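Local coordinates for MdbA protein (Corynebacterium diphtheriae, PDB 5C00), which is a thiol-disulfide oxidoreductase of the DsbA family that probably forms disulfide bonds in exported proteins and is essential for viability, pilus assembly and toxin production, at residues D30-L35 against N81-N86; F49-S54 against L122-Q127; S97-A102 against G160-F165; L105-S110 against Q154-G159; W117-L122 against N137-V142. All blocks are in the same frame, centred on the assembly; numbering follows the deposited sequence. Where two conformers were deposited one is given.

Contact 1 (D30-L35 against N81-N86); sequences DSAIVL and NLRILN
Ile33 and Leu82 form an antiparallel hydrogen-bonded pair: Ile33 N gives to Leu82 O and Leu82 N returns to Ile33 O, both at 2.8 Å. The next pair, Val34 with Asn81, is non-hydrogen-bonded. A water accepts from Ile84 N and donates to Ser31 O and Leu82 O, bridging the two segments. Arg83 holds Asp30 with both terminal nitrogens, one on the backbone oxygen and one on the carboxylate. NH1 reaches Asp30 O at 2.9 Å in the guanidinium plane, nearly straight (164°), while NH2 makes a salt bridge to OD2 at 3.1 Å from above the carboxylate plane. Ala32 CB lies over one guanidinium face; Asp48 and Asn172 also bind it. The Asn81 and Val34 side chains lie side by side, pointing the same way, with Asn81 OD1 3.3 Å from Val34 CG2; Asn81 ND2 bonds to Ile47 O. The apolar Leu35 and Leu82 side chains lie obliquely to each other, CD1 to CD1 at 3.8 Å. Antiparallel strands 32-36 and 78-85 thus pair within the mixed sheet of a thioredoxin-like fold.

Contact 2 (F49-S54 against L122-Q127); sequences FYEDFS and LLMKEQ
The end of strand 45-52 and the turn after it, which leads to Cys55 and Cys58, probably the thioredoxin-type CxxC, pack here against the C-terminal end of helix 113-125 and the start of helix 127-130. Phe53 and Met124, a selenomethionine, carry the contact, their side chains crossing at about a right angle. The methyl CE lies over one face of the Phe53 ring, toward its rim, 4.0 Å from the centroid in a CH-pi contact. SE stands obliquely, 5.0 Å from the same centroid, a Met-aromatic contact. Met124 is bent at chi2 (-74°), which turns SE out of an extended path. CE also reaches Asp52 O at 3.5 Å and the carboxylate carbon CD of Glu51 at 3.7 Å; the Glu51 acid itself is salt-bridged to Arg120. Leu123 CB meets the ring obliquely, 3.7 Å from Phe53 CE1. Two polar groups meet Phe53 O: a water, which also donates to Leu123 O, and Gln127 NE2, through a weak bond of 3.1 Å bent to 120°. The same amide nitrogen bonds to Cys55 O. Within the turn Asp52 OD1 takes Ser54 N on its anti lone pair at 2.9 Å, closing an Asx turn, and Ser97 binds that oxygen too. Such a strand-to-helix turn leading to the probable CxxC, covered by the inserted helical domain, is consistent with a DsbA-like thioredoxin fold.

Contact 3 (S97-A102 against G160-F165); sequences STKAGA and GAKEDF
Phe165 CG is anti to its backbone N (chi1 175°), and chi2 of 82° turns the ring so that one face lies against helix 96-109. This is a close helix-to-helix approach between the inserted helices of the DsbA-like fold and the start of helix 162-180. Gly101 lets the ring lie directly on the backbone: its C is 3.4 Å from Phe165 CD1 and its CA is 3.4 Å from Phe165 CE1. Ala102 N and Thr98 O lie over that face, toward its rim, and they are already joined as a helical hydrogen bond. Thr98 CG2 touches Phe165 CD2 at 3.9 Å, the two side chains oblique to each other. Beside the ring, Ala102 CB touches both Phe165 CB and Lys162 CG, at 3.8 and 3.6 Å. Lys162 then runs out extended past Ala102, and its NZ is 4.5 Å from Lys99 NZ. Asp94 bridges both ammonium groups and Asp136 adds a second salt bridge to Lys162, probably offsetting their repulsion. At the N-cap position before helix 162-180, Ala161 N donates to a water at 2.9 Å, and that water reaches Ala102 O weakly, while Ala161 CB rests 3.6 Å from the same carbonyl oxygen.

Contact 4 (L105-S110 against Q154-G159); sequences LAVAQS and QKIREG
Ala106 and Ile156 face each other where helix segments 105-109 and 154-158 run at 149°, with axes 10.0 Å apart and these two CA atoms 6.6 Å apart. Ala106 CB sits between two side chains, touching Ile156 CG1 and Lys155 CD, each at 3.8 Å. Ile156 CD1 meets Val107 CG2 at 4.2 Å, the side chains oblique to one another. In the Lys155 conformer given, CG anti to the backbone N (chi1 172°) and an extended chi2 lay CD on Ala106, and the bend at chi3 turns CE. Its NZ donates to a water at 2.9 Å, which in turn gives a hydrogen to Ala106 O at 2.7 Å, so solvent links the two helices. Ser110 OG donates to Val107 O at 2.7 Å, on a lone pair of that oxygen, and Gly159, with positive phi, makes a Schellman motif. Ile156 also reaches Phe139, Ala140 and Ala143 of helix 136-145. Packing of Ala106 against Ile156 and Lys155 joins two roughly antiparallel helices of the DsbA-like helical insertion.

Contact 5 (W117-L122 against N137-V142); sequences WNYRAL and NDFADV
Tyr119 reaches from helix 113-125 to helix 136-145, its CG anti to the backbone N (chi1 -170°). From CB the chain passes into the ring without meeting the opposite segment until CE1, which lies 3.9 Å from Val142 CG1; the methyl approaches at the ring edge, near its plane. CE1 and CZ next come alongside Phe139 O, 3.7 and 3.6 Å away. At the tip OH donates to Phe139 O at 2.6 Å. The hydroxyl stands above the carbonyl plane, with a C=O...O angle of 110°, so it meets the oxygen well to the flank of the C=O direction. The same OH lies in plane at the edge of the Phe139 ring and is 3.4 Å from Phe139 CB. The bond thus crosses between the helices and gives the buried hydroxyl a partner. Leu122, one turn further along, adds an apolar contact: in the conformer given, its CD2 meets Val142 CG1 tip to tip at 3.7 Å. The two helix segments cross at 134° with axes 11.8 Å apart, a spacing that the long tyrosine spans. Around them helix 96-109 touches both aromatic residues through Ala103, and its Lys99 and Ala100 also lie against Phe139.

Contacts 1 and 2 share the sheet: Arg83 N and Leu85 N reach Phe49 O and Glu51 O, each at 2.8 Å, so strand 78-85 lies between the strands 32-36 and 45-52. Contact 2 lies nearest the putative CxxC, and contact 3 joins its turn through Ser97 OG, 2.7 Å from Ser54 OG. The centres of contacts 2 and 5 are about 11 Å apart on helix 113-125; they share Leu122, and Leu123 CD2 packs on Phe139 CE1 at 3.9 Å. Contacts 3 and 4, about 8 Å apart between centres, both use helix 96-109. Contact 4 meets contact 5 through Arg157 NH2 and Asp141 OD1, a 2.7 Å salt bridge.

Contact 1 (D30-L35 against N81-N86)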
# COMPACT_ATOMS: atom_id res chain seq x y z
N ASP A 30 8.18 11.09 3.75
CA ASP A 30 9.47 10.46 3.50
C ASP A 30 9.35 9.25 2.57
O ASP A 30 9.94 8.25 2.85
CB ASP A 30 10.16 10.03 4.80
CG ASP A 30 11.56 9.42 4.57
OD1 ASP A 30 12.30 9.88 3.67
OD2 ASP A 30 11.94 8.45 5.25
N SER A 31 8.59 9.41 1.49
CA SER A 31 8.32 8.35 0.49
C SER A 31 7.46 7.16 0.97
O SER A 31 7.32 6.19 0.24
CB SER A 31 9.60 7.80 -0.12
OG SER A 31 10.46 8.84 -0.55
N ALA A 32 6.92 7.23 2.18
CA ALA A 32 6.14 6.15 2.74
C ALA A 32 4.73 6.60 2.92
O ALA A 32 4.43 7.81 3.10
CB ALA A 32 6.69 5.73 4.08
N ILE A 33 3.84 5.62 2.88
CA ILE A 33 2.51 5.83 3.33
C ILE A 33 2.51 5.28 4.74
O ILE A 33 2.65 4.08 4.95
CB ILE A 33 1.46 5.15 2.43
CG1 ILE A 33 1.47 5.77 1.04
CG2 ILE A 33 0.09 5.25 3.08
CD1 ILE A 33 0.94 4.89 -0.07
N VAL A 34 2.34 6.18 5.70
CA VAL A 34 2.49 5.83 7.09
C VAL A 34 1.14 5.58 7.76
O VAL A 34 0.25 6.42 7.68
CB VAL A 34 3.27 6.95 7.84
CG1 VAL A 34 3.66 6.46 9.23
CG2 VAL A 34 4.54 7.33 7.08
N LEU A 35 0.95 4.40 8.36
CA LEU A 35 -0.28 4.10 9.09
C LEU A 35 0.01 4.08 10.57
O LEU A 35 0.98 3.46 10.99
CB LEU A 35 -0.85 2.76 8.65
CG LEU A 35 -1.06 2.66 7.15
CD1 LEU A 35 -1.65 1.29 6.87
CD2 LEU A 35 -1.99 3.73 6.64
N ASN A 81 5.45 2.10 8.09
CA ASN A 81 5.79 2.79 6.89
C ASN A 81 5.68 1.85 5.70
O ASN A 81 6.56 1.04 5.48
CB ASN A 81 7.21 3.35 6.98
CG ASN A 81 7.38 4.25 8.17
OD1 ASN A 81 7.05 5.42 8.11
ND2 ASN A 81 7.85 3.70 9.27
N LEU A 82 4.62 2.05 4.91
CA LEU A 82 4.41 1.29 3.71
C LEU A 82 5.24 1.95 2.61
O LEU A 82 5.02 3.13 2.26
CB LEU A 82 2.94 1.23 3.30
CG LEU A 82 2.01 0.48 4.25
CD1 LEU A 82 0.59 0.74 3.82
CD2 LEU A 82 2.32 -1.00 4.24
N ARG A 83 6.27 1.22 2.17
CA ARG A 83 7.25 1.67 1.20
C ARG A 83 7.02 0.89 -0.09
O ARG A 83 7.47 -0.27 -0.24
CB ARG A 83 8.64 1.49 1.75
CG ARG A 83 8.91 2.42 2.96
CD ARG A 83 10.39 2.53 3.35
NE ARG A 83 10.52 3.53 4.40
CZ ARG A 83 10.51 4.84 4.19
NH1 ARG A 83 10.43 5.35 2.98
NH2 ARG A 83 10.55 5.67 5.23
N ILE A 84 6.24 1.52 -0.96
CA ILE A 84 5.81 0.87 -2.17
C ILE A 84 6.81 0.97 -3.31
O ILE A 84 7.39 2.02 -3.61
CB ILE A 84 4.40 1.35 -2.64
CG1 ILE A 84 3.39 1.38 -1.47
CG2 ILE A 84 3.92 0.44 -3.75
CD1 ILE A 84 3.31 0.11 -0.69
N LEU A 85 7.04 -0.18 -3.94
CA LEU A 85 8.00 -0.32 -4.99
C LEU A 85 7.30 -0.54 -6.34
O LEU A 85 6.11 -0.86 -6.38
CB LEU A 85 8.89 -1.52 -4.70
CG LEU A 85 9.65 -1.52 -3.38
CD1 LEU A 85 10.24 -2.86 -3.13
CD2 LEU A 85 10.73 -0.45 -3.38
N ASN A 86 8.03 -0.36 -7.45
CA ASN A 86 7.52 -0.71 -8.78
C ASN A 86 8.55 -1.53 -9.59
O ASN A 86 8.54 -1.54 -10.82
CB ASN A 86 7.04 0.51 -9.57
CG ASN A 86 8.15 1.46 -9.94
OD1 ASN A 86 9.27 1.21 -9.57
ND2 ASN A 86 7.82 2.58 -10.66
O HOH W 1 5.32 4.38 -0.30

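Contact 2 (F49-S54 against L122-Q127)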
# COMPACT_ATOMS: atom_id res chain seq x y z
N PHE A 49 7.81 -1.56 5.67
CA PHE A 49 7.20 -2.69 5.00
C PHE A 49 7.23 -2.38 3.53
O PHE A 49 6.57 -1.46 3.05
CB PHE A 49 5.79 -2.87 5.55
CG PHE A 49 5.05 -4.08 5.05
CD1 PHE A 49 5.64 -5.07 4.27
CD2 PHE A 49 3.70 -4.22 5.38
CE1 PHE A 49 4.91 -6.15 3.83
CE2 PHE A 49 2.97 -5.30 4.94
CZ PHE A 49 3.57 -6.27 4.16
N TYR A 50 8.00 -3.17 2.80
CA TYR A 50 8.21 -2.98 1.36
C TYR A 50 7.32 -3.93 0.59
O TYR A 50 7.32 -5.13 0.86
CB TYR A 50 9.66 -3.20 0.99
CG TYR A 50 10.64 -2.22 1.60
CD1 TYR A 50 11.14 -2.40 2.89
CD2 TYR A 50 11.08 -1.10 0.87
CE1 TYR A 50 12.03 -1.50 3.46
CE2 TYR A 50 12.00 -0.21 1.42
CZ TYR A 50 12.44 -0.40 2.71
OH TYR A 50 13.39 0.46 3.21
N GLU A 51 6.55 -3.39 -0.34
CA GLU A 51 5.72 -4.24 -1.17
C GLU A 51 5.58 -3.65 -2.55
O GLU A 51 5.91 -2.47 -2.80
CB GLU A 51 4.36 -4.56 -0.52
CG GLU A 51 3.51 -3.40 -0.22
CD GLU A 51 2.22 -3.68 0.65
OE1 GLU A 51 1.56 -2.68 0.91
OE2 GLU A 51 1.92 -4.82 1.11
N ASP A 52 5.10 -4.48 -3.45
CA ASP A 52 4.84 -4.09 -4.87
C ASP A 52 3.45 -4.66 -5.22
O ASP A 52 3.15 -5.83 -4.93
CB ASP A 52 6.00 -4.62 -5.70
CG ASP A 52 5.90 -4.30 -7.21
OD1 ASP A 52 4.85 -4.56 -7.84
OD2 ASP A 52 6.90 -3.84 -7.78
N PHE A 53 2.60 -3.87 -5.85
CA PHE A 53 1.24 -4.32 -6.18
C PHE A 53 1.17 -5.44 -7.25
O PHE A 53 0.10 -6.02 -7.44
CB PHE A 53 0.38 -3.17 -6.59
CG PHE A 53 -0.18 -2.39 -5.42
CD1 PHE A 53 -1.29 -2.88 -4.73
CD2 PHE A 53 0.39 -1.18 -5.03
CE1 PHE A 53 -1.83 -2.20 -3.67
CE2 PHE A 53 -0.15 -0.51 -3.94
CZ PHE A 53 -1.26 -0.99 -3.29
N SER A 54 2.28 -5.80 -7.89
CA SER A 54 2.27 -6.93 -8.81
C SER A 54 2.91 -8.18 -8.20
O SER A 54 3.10 -9.17 -8.90
CB SER A 54 2.98 -6.59 -10.11
OG SER A 54 2.33 -5.47 -10.70
N LEU A 122 -8.02 -4.64 -1.78
CA LEU A 122 -8.62 -5.11 -3.02
C LEU A 122 -7.60 -5.30 -4.16
O LEU A 122 -7.57 -6.36 -4.81
CB LEU A 122 -9.75 -4.16 -3.45
CG LEU A 122 -10.52 -4.53 -4.72
CD1 LEU A 122 -10.88 -5.98 -4.73
CD2 LEU A 122 -11.79 -3.67 -4.82
N LEU A 123 -6.75 -4.33 -4.37
CA LEU A 123 -5.74 -4.43 -5.39
C LEU A 123 -4.79 -5.61 -5.18
O LEU A 123 -4.45 -6.27 -6.14
CB LEU A 123 -4.93 -3.13 -5.52
CG LEU A 123 -5.74 -1.88 -5.89
CD1 LEU A 123 -4.75 -0.75 -6.11
CD2 LEU A 123 -6.66 -2.04 -7.08
N MSE A 124 -4.41 -5.90 -3.93
CA MSE A 124 -3.68 -7.11 -3.61
C MSE A 124 -4.49 -8.39 -3.75
O MSE A 124 -3.98 -9.38 -4.33
CB MSE A 124 -3.12 -7.03 -2.18
CG MSE A 124 -2.05 -5.95 -2.14
SE MSE A 124 -0.37 -6.52 -3.03
CE MSE A 124 0.71 -4.99 -2.51
N LYS A 125 -5.71 -8.41 -3.26
CA LYS A 125 -6.51 -9.61 -3.35
C LYS A 125 -6.79 -9.99 -4.80
O LYS A 125 -6.76 -11.17 -5.11
CB LYS A 125 -7.86 -9.46 -2.63
CG LYS A 125 -8.77 -10.68 -2.80
CD LYS A 125 -10.18 -10.42 -2.32
CE LYS A 125 -11.04 -11.67 -2.50
NZ LYS A 125 -11.99 -11.73 -1.37
N GLU A 126 -7.10 -9.01 -5.65
CA GLU A 126 -7.43 -9.29 -7.05
C GLU A 126 -6.26 -9.20 -8.05
O GLU A 126 -6.45 -9.21 -9.27
CB GLU A 126 -8.58 -8.42 -7.44
CG GLU A 126 -9.85 -8.68 -6.62
CD GLU A 126 -10.41 -10.08 -6.74
OE1 GLU A 126 -9.90 -10.93 -7.53
OE2 GLU A 126 -11.45 -10.34 -6.04
N GLN A 127 -5.07 -9.14 -7.52
CA GLN A 127 -3.89 -8.90 -8.30
C GLN A 127 -3.86 -9.70 -9.57
O GLN A 127 -3.59 -9.18 -10.66
CB GLN A 127 -2.70 -9.30 -7.42
CG GLN A 127 -1.38 -9.12 -8.04
CD GLN A 127 -0.31 -9.54 -7.07
OE1 GLN A 127 0.22 -10.63 -7.20
NE2 GLN A 127 -0.05 -8.73 -6.02
O HOH W 2 -2.45 -5.31 -8.04

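Contact 3 (S97-A102 against G160-F165)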
# COMPACT_ATOMS: atom_id res chain seq x y z
N SER A 97 2.47 -2.26 -11.72
CA SER A 97 2.91 -1.90 -10.37
C SER A 97 2.82 -0.38 -10.17
O SER A 97 2.42 0.12 -9.11
CB SER A 97 4.37 -2.38 -10.14
OG SER A 97 4.48 -3.82 -10.23
N THR A 98 3.16 0.36 -11.21
CA THR A 98 3.05 1.83 -11.14
C THR A 98 1.61 2.30 -11.17
O THR A 98 1.24 3.19 -10.41
CB THR A 98 3.86 2.54 -12.23
OG1 THR A 98 5.22 2.15 -12.12
CG2 THR A 98 3.73 4.10 -12.07
N LYS A 99 0.80 1.75 -12.06
CA LYS A 99 -0.61 2.14 -12.13
C LYS A 99 -1.36 1.89 -10.81
O LYS A 99 -2.07 2.78 -10.28
CB LYS A 99 -1.30 1.44 -13.29
CG LYS A 99 -0.94 2.02 -14.64
CD LYS A 99 -1.63 1.24 -15.76
CE LYS A 99 -1.47 1.99 -17.09
NZ LYS A 99 -0.08 1.91 -17.60
N ALA A 100 -1.18 0.71 -10.23
CA ALA A 100 -1.82 0.34 -8.97
C ALA A 100 -1.25 1.19 -7.83
O ALA A 100 -1.98 1.72 -6.99
CB ALA A 100 -1.56 -1.15 -8.72
N GLY A 101 0.08 1.30 -7.79
CA GLY A 101 0.75 2.00 -6.71
C GLY A 101 0.43 3.48 -6.74
O GLY A 101 0.16 4.08 -5.70
N ALA A 102 0.40 4.07 -7.92
CA ALA A 102 0.09 5.49 -8.00
C ALA A 102 -1.41 5.79 -7.74
O ALA A 102 -1.74 6.84 -7.18
CB ALA A 102 0.51 6.02 -9.33
N GLY A 160 -2.20 11.60 -12.05
CA GLY A 160 -1.66 12.70 -11.27
C GLY A 160 -0.67 12.38 -10.16
O GLY A 160 0.18 13.22 -9.86
N ALA A 161 -0.76 11.20 -9.55
CA ALA A 161 0.19 10.86 -8.53
C ALA A 161 1.35 10.00 -9.07
O ALA A 161 2.17 9.54 -8.29
CB ALA A 161 -0.50 10.17 -7.34
N LYS A 162 1.45 9.79 -10.37
CA LYS A 162 2.47 8.87 -10.91
C LYS A 162 3.87 9.39 -10.75
O LYS A 162 4.78 8.67 -10.36
CB LYS A 162 2.21 8.53 -12.37
CG LYS A 162 1.00 7.63 -12.56
CD LYS A 162 0.99 7.03 -13.95
CE LYS A 162 -0.26 6.22 -14.22
NZ LYS A 162 -0.42 5.98 -15.67
N GLU A 163 4.06 10.67 -11.05
CA GLU A 163 5.38 11.21 -10.95
C GLU A 163 5.92 11.08 -9.52
O GLU A 163 7.06 10.68 -9.32
CB GLU A 163 5.39 12.67 -11.45
CG GLU A 163 5.06 12.83 -12.95
CD GLU A 163 3.55 12.72 -13.29
OE1 GLU A 163 2.66 12.68 -12.37
OE2 GLU A 163 3.25 12.66 -14.52
N ASP A 164 5.13 11.45 -8.53
CA ASP A 164 5.58 11.28 -7.15
C ASP A 164 5.68 9.82 -6.72
O ASP A 164 6.63 9.41 -6.02
CB ASP A 164 4.71 12.05 -6.20
CG ASP A 164 5.14 13.50 -6.10
OD1 ASP A 164 6.23 13.82 -6.53
OD2 ASP A 164 4.37 14.30 -5.57
N PHE A 165 4.76 9.00 -7.19
CA PHE A 165 4.89 7.58 -6.91
C PHE A 165 6.25 7.02 -7.40
O PHE A 165 6.91 6.29 -6.70
CB PHE A 165 3.79 6.79 -7.56
CG PHE A 165 3.98 5.34 -7.38
CD1 PHE A 165 3.56 4.73 -6.19
CD2 PHE A 165 4.56 4.60 -8.34
CE1 PHE A 165 3.79 3.40 -5.98
CE2 PHE A 165 4.77 3.25 -8.15
CZ PHE A 165 4.40 2.67 -6.95
O HOH W 3 -2.31 8.80 -9.76

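Contact 4 (L105-S110 against Q154-G159)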
# COMPACT_ATOMS: atom_id res chain seq x y z
N LEU A 105 -1.62 5.60 -3.98
CA LEU A 105 -1.04 6.85 -3.46
C LEU A 105 -1.96 8.04 -3.54
O LEU A 105 -2.05 8.79 -2.56
CB LEU A 105 0.29 7.20 -4.12
CG LEU A 105 1.01 8.47 -3.58
CD1 LEU A 105 1.41 8.33 -2.11
CD2 LEU A 105 2.27 8.61 -4.43
N ALA A 106 -2.65 8.21 -4.68
CA ALA A 106 -3.63 9.30 -4.82
C ALA A 106 -4.69 9.25 -3.72
O ALA A 106 -5.11 10.27 -3.20
CB ALA A 106 -4.26 9.28 -6.21
N VAL A 107 -5.19 8.07 -3.38
CA VAL A 107 -6.12 7.93 -2.28
C VAL A 107 -5.49 8.29 -0.94
O VAL A 107 -6.07 9.03 -0.18
CB VAL A 107 -6.68 6.48 -2.22
CG1 VAL A 107 -7.79 6.41 -1.17
CG2 VAL A 107 -7.24 6.05 -3.58
N ALA A 108 -4.31 7.79 -0.64
CA ALA A 108 -3.64 8.13 0.61
C ALA A 108 -3.37 9.64 0.77
O ALA A 108 -3.55 10.20 1.85
CB ALA A 108 -2.35 7.40 0.72
N GLN A 109 -2.98 10.27 -0.32
CA GLN A 109 -2.72 11.71 -0.35
C GLN A 109 -3.95 12.53 0.07
O GLN A 109 -3.84 13.65 0.61
CB GLN A 109 -2.26 12.09 -1.78
CG GLN A 109 -2.29 13.57 -2.12
CD GLN A 109 -1.30 14.36 -1.28
OE1 GLN A 109 -0.42 13.78 -0.64
NE2 GLN A 109 -1.46 15.69 -1.24
N SER A 110 -5.13 12.00 -0.21
CA SER A 110 -6.36 12.66 0.18
C SER A 110 -6.69 12.55 1.69
O SER A 110 -7.62 13.20 2.16
CB SER A 110 -7.53 12.11 -0.64
OG SER A 110 -8.07 10.90 -0.10
N GLN A 154 -10.56 11.63 -10.45
CA GLN A 154 -10.05 12.28 -11.66
C GLN A 154 -8.52 12.31 -11.69
O GLN A 154 -7.92 12.09 -12.71
CB GLN A 154 -10.65 13.67 -11.81
CG GLN A 154 -10.35 14.32 -13.18
CD GLN A 154 -10.91 13.54 -14.37
OE1 GLN A 154 -11.97 12.92 -14.31
NE2 GLN A 154 -10.19 13.60 -15.46
N LYS A 155 -7.89 12.53 -10.55
CA LYS A 155 -6.45 12.45 -10.46
C LYS A 155 -5.93 11.07 -10.91
O LYS A 155 -4.95 10.96 -11.64
CB LYS A 155 -6.04 12.75 -9.03
CG LYS A 155 -4.58 12.53 -8.71
CD LYS A 155 -4.29 12.94 -7.28
CE LYS A 155 -4.84 14.32 -6.94
NZ LYS A 155 -4.09 14.88 -5.80
N ILE A 156 -6.60 9.99 -10.47
CA ILE A 156 -6.19 8.68 -10.88
C ILE A 156 -6.32 8.49 -12.42
O ILE A 156 -5.44 7.93 -13.09
CB ILE A 156 -7.01 7.59 -10.14
CG1 ILE A 156 -6.68 7.70 -8.63
CG2 ILE A 156 -6.71 6.21 -10.74
CD1 ILE A 156 -7.40 6.76 -7.71
N ARG A 157 -7.43 8.95 -12.98
CA ARG A 157 -7.64 8.88 -14.43
C ARG A 157 -6.54 9.59 -15.21
O ARG A 157 -6.18 9.14 -16.28
CB ARG A 157 -8.97 9.54 -14.80
CG ARG A 157 -10.15 8.77 -14.31
CD ARG A 157 -11.47 9.25 -14.90
NE ARG A 157 -12.54 8.81 -14.05
CZ ARG A 157 -12.95 7.54 -13.95
NH1 ARG A 157 -12.41 6.61 -14.72
NH2 ARG A 157 -13.89 7.19 -13.08
N GLU A 158 -6.03 10.69 -14.67
CA GLU A 158 -5.00 11.50 -15.30
C GLU A 158 -3.61 11.11 -14.90
O GLU A 158 -2.65 11.68 -15.39
CB GLU A 158 -5.21 12.99 -14.94
CG GLU A 158 -6.40 13.63 -15.65
CD GLU A 158 -6.94 14.86 -14.93
OE1 GLU A 158 -6.34 15.29 -13.91
OE2 GLU A 158 -7.99 15.40 -15.35
N GLY A 159 -3.47 10.13 -14.02
CA GLY A 159 -2.14 9.71 -13.53
C GLY A 159 -1.41 10.76 -12.73
O GLY A 159 -0.16 10.83 -12.73
O HOH W 4 -5.12 12.79 -4.13

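Contact 5 (W117-L122 against N137-V142)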
# COMPACT_ATOMS: atom_id res chain seq x y z
N TRP A 117 -7.19 1.99 2.92
CA TRP A 117 -6.95 0.63 3.40
C TRP A 117 -7.71 -0.44 2.59
O TRP A 117 -7.16 -1.49 2.21
CB TRP A 117 -7.37 0.57 4.86
CG TRP A 117 -7.28 -0.77 5.36
CD1 TRP A 117 -8.29 -1.61 5.58
CD2 TRP A 117 -6.08 -1.47 5.66
NE1 TRP A 117 -7.81 -2.82 6.02
CE2 TRP A 117 -6.46 -2.75 6.09
CE3 TRP A 117 -4.72 -1.13 5.62
CZ2 TRP A 117 -5.53 -3.71 6.47
CZ3 TRP A 117 -3.78 -2.10 6.00
CH2 TRP A 117 -4.21 -3.36 6.43
N ASN A 118 -8.98 -0.18 2.34
CA ASN A 118 -9.78 -1.14 1.59
C ASN A 118 -9.38 -1.24 0.12
O ASN A 118 -9.48 -2.31 -0.46
CB ASN A 118 -11.25 -0.80 1.74
CG ASN A 118 -11.78 -1.21 3.11
OD1 ASN A 118 -11.96 -2.40 3.38
ND2 ASN A 118 -11.91 -0.24 4.00
N TYR A 119 -8.91 -0.13 -0.44
CA TYR A 119 -8.44 -0.09 -1.81
C TYR A 119 -7.18 -0.89 -1.97
O TYR A 119 -7.08 -1.74 -2.84
CB TYR A 119 -8.22 1.34 -2.24
CG TYR A 119 -7.97 1.53 -3.69
CD1 TYR A 119 -8.92 1.19 -4.63
CD2 TYR A 119 -6.82 2.08 -4.13
CE1 TYR A 119 -8.72 1.41 -5.98
CE2 TYR A 119 -6.61 2.29 -5.50
CZ TYR A 119 -7.57 2.00 -6.41
OH TYR A 119 -7.36 2.26 -7.77
N ARG A 120 -6.22 -0.71 -1.06
CA ARG A 120 -4.99 -1.53 -1.04
C ARG A 120 -5.33 -3.02 -0.97
O ARG A 120 -4.75 -3.83 -1.72
CB ARG A 120 -4.10 -1.13 0.15
CG ARG A 120 -2.96 -2.12 0.44
CD ARG A 120 -2.08 -1.63 1.59
NE ARG A 120 -1.06 -2.64 1.93
CZ ARG A 120 -1.28 -3.70 2.72
NH1 ARG A 120 -2.47 -3.92 3.24
NH2 ARG A 120 -0.30 -4.59 2.97
N ALA A 121 -6.21 -3.37 -0.03
CA ALA A 121 -6.57 -4.77 0.18
C ALA A 121 -7.13 -5.36 -1.13
O ALA A 121 -6.80 -6.49 -1.50
CB ALA A 121 -7.57 -4.93 1.31
N LEU A 122 -8.02 -4.64 -1.78
CA LEU A 122 -8.62 -5.11 -3.02
C LEU A 122 -7.60 -5.30 -4.16
O LEU A 122 -7.57 -6.36 -4.81
CB LEU A 122 -9.75 -4.16 -3.45
CG LEU A 122 -10.52 -4.53 -4.72
CD1 LEU A 122 -10.88 -5.98 -4.73
CD2 LEU A 122 -11.79 -3.67 -4.82
N ASN A 137 -8.29 4.10 -15.92
CA ASN A 137 -9.70 4.40 -15.69
C ASN A 137 -10.34 3.29 -14.87
O ASN A 137 -11.34 3.53 -14.21
CB ASN A 137 -10.44 4.65 -16.99
CG ASN A 137 -10.17 6.03 -17.57
OD1 ASN A 137 -10.39 7.05 -16.93
ND2 ASN A 137 -9.69 6.06 -18.75
N ASP A 138 -9.78 2.06 -14.94
CA ASP A 138 -10.26 0.97 -14.13
C ASP A 138 -9.87 1.19 -12.70
O ASP A 138 -10.70 1.08 -11.78
CB ASP A 138 -9.73 -0.36 -14.67
CG ASP A 138 -10.16 -0.59 -16.11
OD1 ASP A 138 -11.40 -0.84 -16.36
OD2 ASP A 138 -9.31 -0.48 -17.01
N PHE A 139 -8.60 1.51 -12.46
CA PHE A 139 -8.20 1.83 -11.10
C PHE A 139 -9.04 2.97 -10.51
O PHE A 139 -9.39 2.98 -9.31
CB PHE A 139 -6.72 2.16 -11.06
CG PHE A 139 -5.84 0.96 -11.27
CD1 PHE A 139 -5.63 0.07 -10.24
CD2 PHE A 139 -5.24 0.71 -12.48
CE1 PHE A 139 -4.84 -1.06 -10.42
CE2 PHE A 139 -4.43 -0.41 -12.67
CZ PHE A 139 -4.21 -1.28 -11.63
N ALA A 140 -9.34 3.97 -11.33
CA ALA A 140 -10.13 5.11 -10.85
C ALA A 140 -11.57 4.74 -10.51
O ALA A 140 -12.10 5.18 -9.50
CB ALA A 140 -10.11 6.22 -11.88
N ASP A 141 -12.20 3.93 -11.35
CA ASP A 141 -13.61 3.58 -11.13
C ASP A 141 -13.68 2.87 -9.77
O ASP A 141 -14.62 3.06 -8.99
CB ASP A 141 -14.14 2.65 -12.20
CG ASP A 141 -14.71 3.38 -13.42
OD1 ASP A 141 -14.44 4.59 -13.64
OD2 ASP A 141 -15.46 2.70 -14.17
N VAL A 142 -12.72 1.96 -9.53
CA VAL A 142 -12.75 1.16 -8.32
C VAL A 142 -12.52 2.00 -7.08
O VAL A 142 -13.20 1.82 -6.06
CB VAL A 142 -11.78 -0.05 -8.40
CG1 VAL A 142 -11.73 -0.78 -7.06
CG2 VAL A 142 -12.29 -1.00 -9.45